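Local coordinates for muramidase (Sodiomyces alcalophilus, PDB 6ZM8), which probably hydrolyses the glycosidic bonds of bacterial cell-wall peptidoglycan, as a fungal lysozyme of glycoside hydrolase family 25, at residues 53-57 against 86-90. Residues are numbered along the deposited sequence; the frame is centred on the assembly and turned at random.
Sequences GFIRG and DGITL
Arg56, Ile88 and Ile55 bury the most surface here. The backbones of Arg56 and Thr89 form a single bridge in which Arg56 bonds to the residues flanking Thr89. Arg56 N donates to Ile88 O at 2.9 Å and nearly straight (167°). Leu90 N donates to Arg56 O, also at 2.9 Å. The CB of Arg56 points away from the loop, but the chain bends at chi2 (-82°) and brings the guanidinium back over it. Arg56 NH1 then gives a bond to Thr89 OG1, 2.9 Å long and in the guanidinium plane, and a weak one to Ile88 O. Ile88 O thus receives both the backbone N and the side chain of Arg56. Ile88 CD1 sits under one guanidinium face, 3.7 Å from Arg56 CZ. NE of Arg56 bonds to Thr50 of helix 42-51. Arg56 NH2 reaches Asp86 OD2 through a water; the direct gap, 4.4 Å from Arg56 NH2 to Asp86 OD2, is too long for a salt bridge. Asp86 OD1 accepts from Ile88 N, an Asx turn, and on its syn lone pair from Thr89 OG1. With an alanine here instead of Arg56, Thr89 OG1 would probably lose its NH1 donor, the water link to Asp86 would go, Thr50 would lose its partner and the end of Ile88 would be uncovered. On the apolar side, Ile55 CG2 meets Leu90 CG at 3.7 Å, the side chains crossing at about a right angle. Leu201 and Arg202 of helix 198-206 also touch Ile55. The contact ties the start of barrel strand 55-61 to the loop before its parallel neighbour, strand 93-95. Its chemistry implies a polar link with a fixed direction: Thr89 OG1 accepts a hydrogen bond from Arg56 NH1 and donates one to Asp86 OD1, whose negative charge probably strengthens the chain.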
ATOM      1  N   GLY A  53     -13.912   9.351  10.580  1.00  9.51           N
ATOM      2  CA  GLY A  53     -14.691   9.102   9.372  1.00 10.33           C
ATOM      3  C   GLY A  53     -13.879   8.654   8.174  1.00  8.16           C
ATOM      4  O   GLY A  53     -14.433   8.633   7.072  1.00  9.36           O
ATOM      5  N   PHE A  54     -12.628   8.288   8.353  1.00  7.09           N
ATOM      6  CA  PHE A  54     -11.823   7.805   7.234  1.00  6.51           C
ATOM      7  C   PHE A  54     -12.098   6.344   6.895  1.00  6.14           C
ATOM      8  O   PHE A  54     -12.327   5.496   7.738  1.00  7.00           O
ATOM      9  CB  PHE A  54     -10.332   7.955   7.546  1.00  6.52           C
ATOM     10  CG  PHE A  54      -9.849   9.332   7.232  1.00  6.21           C
ATOM     11  CD1 PHE A  54     -10.053  10.394   8.103  1.00  7.57           C
ATOM     12  CD2 PHE A  54      -9.283   9.616   5.993  1.00  6.66           C
ATOM     13  CE1 PHE A  54      -9.744  11.699   7.724  1.00  8.42           C
ATOM     14  CE2 PHE A  54      -8.981  10.912   5.619  1.00  7.34           C
ATOM     15  CZ  PHE A  54      -9.226  11.954   6.486  1.00  7.74           C
ATOM     16  N   ILE A  55     -11.946   6.091   5.593  1.00  6.05           N
ATOM     17  CA  ILE A  55     -11.650   4.768   5.055  1.00  6.01           C
ATOM     18  C   ILE A  55     -10.116   4.609   5.196  1.00  5.76           C
ATOM     19  O   ILE A  55      -9.377   5.552   4.891  1.00  7.18           O
ATOM     20  CB  ILE A  55     -12.147   4.673   3.606  1.00  6.69           C
ATOM     21  CG1 ILE A  55     -13.683   4.753   3.588  1.00  7.93           C
ATOM     22  CG2 ILE A  55     -11.639   3.431   2.929  1.00  7.52           C
ATOM     23  CD1 ILE A  55     -14.319   4.882   2.231  1.00 12.05           C
ATOM     24  N   ARG A  56      -9.654   3.489   5.724  1.00  5.31           N
ATOM     25  CA  ARG A  56      -8.229   3.378   6.048  1.00  5.24           C
ATOM     26  C   ARG A  56      -7.731   1.985   5.766  1.00  4.96           C
ATOM     27  O   ARG A  56      -8.476   1.001   5.854  1.00  5.48           O
ATOM     28  CB  ARG A  56      -7.904   3.817   7.484  1.00  6.17           C
ATOM     29  CG  ARG A  56      -8.458   2.932   8.589  1.00  6.48           C
ATOM     30  CD  ARG A  56      -9.920   3.216   8.943  1.00  6.70           C
ATOM     31  NE  ARG A  56     -10.370   2.445  10.089  1.00  7.48           N
ATOM     32  CZ  ARG A  56     -10.751   1.168  10.058  1.00  8.10           C
ATOM     33  NH1 ARG A  56     -10.857   0.525   8.901  1.00  8.82           N
ATOM     34  NH2 ARG A  56     -11.038   0.547  11.178  1.00  9.64           N
ATOM     35  N   GLY A  57      -6.441   1.905   5.478  1.00  5.26           N
ATOM     36  CA  GLY A  57      -5.753   0.644   5.350  1.00  5.69           C
ATOM     37  C   GLY A  57      -4.344   0.755   5.904  1.00  4.79           C
ATOM     38  O   GLY A  57      -3.869   1.844   6.237  1.00  5.24           O
ATOM     39  N   ASP A  86     -16.349  -3.992   6.757  1.00 10.49           N
ATOM     40  CA  ASP A  86     -17.097  -2.938   7.472  1.00 11.54           C
ATOM     41  C   ASP A  86     -17.265  -1.702   6.634  1.00  9.98           C
ATOM     42  O   ASP A  86     -17.818  -0.710   7.114  1.00 10.62           O
ATOM     43  CB  ASP A  86     -16.476  -2.626   8.832  1.00 12.36           C
ATOM     44  CG  ASP A  86     -15.012  -2.153   8.796  1.00 11.19           C
ATOM     45  OD1 ASP A  86     -14.491  -1.995   7.657  1.00  9.15           O
ATOM     46  OD2 ASP A  86     -14.352  -2.004   9.906  1.00 14.80           O
ATOM     47  N   GLY A  87     -16.843  -1.745   5.365  1.00  9.60           N
ATOM     48  CA  GLY A  87     -16.968  -0.619   4.434  1.00  9.86           C
ATOM     49  C   GLY A  87     -15.933   0.451   4.623  1.00  8.75           C
ATOM     50  O   GLY A  87     -15.921   1.384   3.834  1.00  9.80           O
ATOM     51  N   ILE A  88     -15.044   0.310   5.632  1.00  7.82           N
ATOM     52  CA  ILE A  88     -14.078   1.358   5.896  1.00  7.33           C
ATOM     53  C   ILE A  88     -12.646   0.816   5.960  1.00  6.23           C
ATOM     54  O   ILE A  88     -11.745   1.579   6.294  1.00  6.72           O
ATOM     55  CB  ILE A  88     -14.391   2.163   7.165  1.00  8.11           C
ATOM     56  CG1 ILE A  88     -14.405   1.304   8.417  1.00  8.53           C
ATOM     57  CG2 ILE A  88     -15.694   2.945   6.970  1.00  9.38           C
ATOM     58  CD1 ILE A  88     -14.282   2.095   9.706  1.00 10.40           C
ATOM     59  N   THR A  89     -12.437  -0.458   5.632  1.00  6.06           N
ATOM     60  CA  THR A  89     -11.107  -1.052   5.709  1.00  5.72           C
ATOM     61  C   THR A  89     -10.638  -1.401   4.318  1.00  5.33           C
ATOM     62  O   THR A  89     -11.211  -2.256   3.630  1.00  5.97           O
ATOM     63  CB  THR A  89     -11.078  -2.292   6.616  1.00  6.75           C
ATOM     64  OG1 THR A  89     -11.727  -2.017   7.859  1.00  7.63           O
ATOM     65  CG2 THR A  89      -9.647  -2.678   6.913  1.00  7.28           C
ATOM     66  N   LEU A  90      -9.587  -0.713   3.863  1.00  5.23           N
ATOM     67  CA  LEU A  90      -8.986  -1.053   2.589  1.00  5.18           C
ATOM     68  C   LEU A  90      -8.195  -2.353   2.725  1.00  4.91           C
ATOM     69  O   LEU A  90      -7.653  -2.664   3.798  1.00  5.45           O
ATOM     70  CB  LEU A  90      -8.034   0.071   2.148  1.00  5.33           C
ATOM     71  CG  LEU A  90      -8.754   1.390   1.828  1.00  6.32           C
ATOM     72  CD1 LEU A  90      -7.751   2.519   1.656  1.00  7.83           C
ATOM     73  CD2 LEU A  90      -9.645   1.257   0.617  1.00  7.85           C
TER
HETATM   74  O   HOH W   1     -12.088  -2.118  10.968  1.00 16.61           O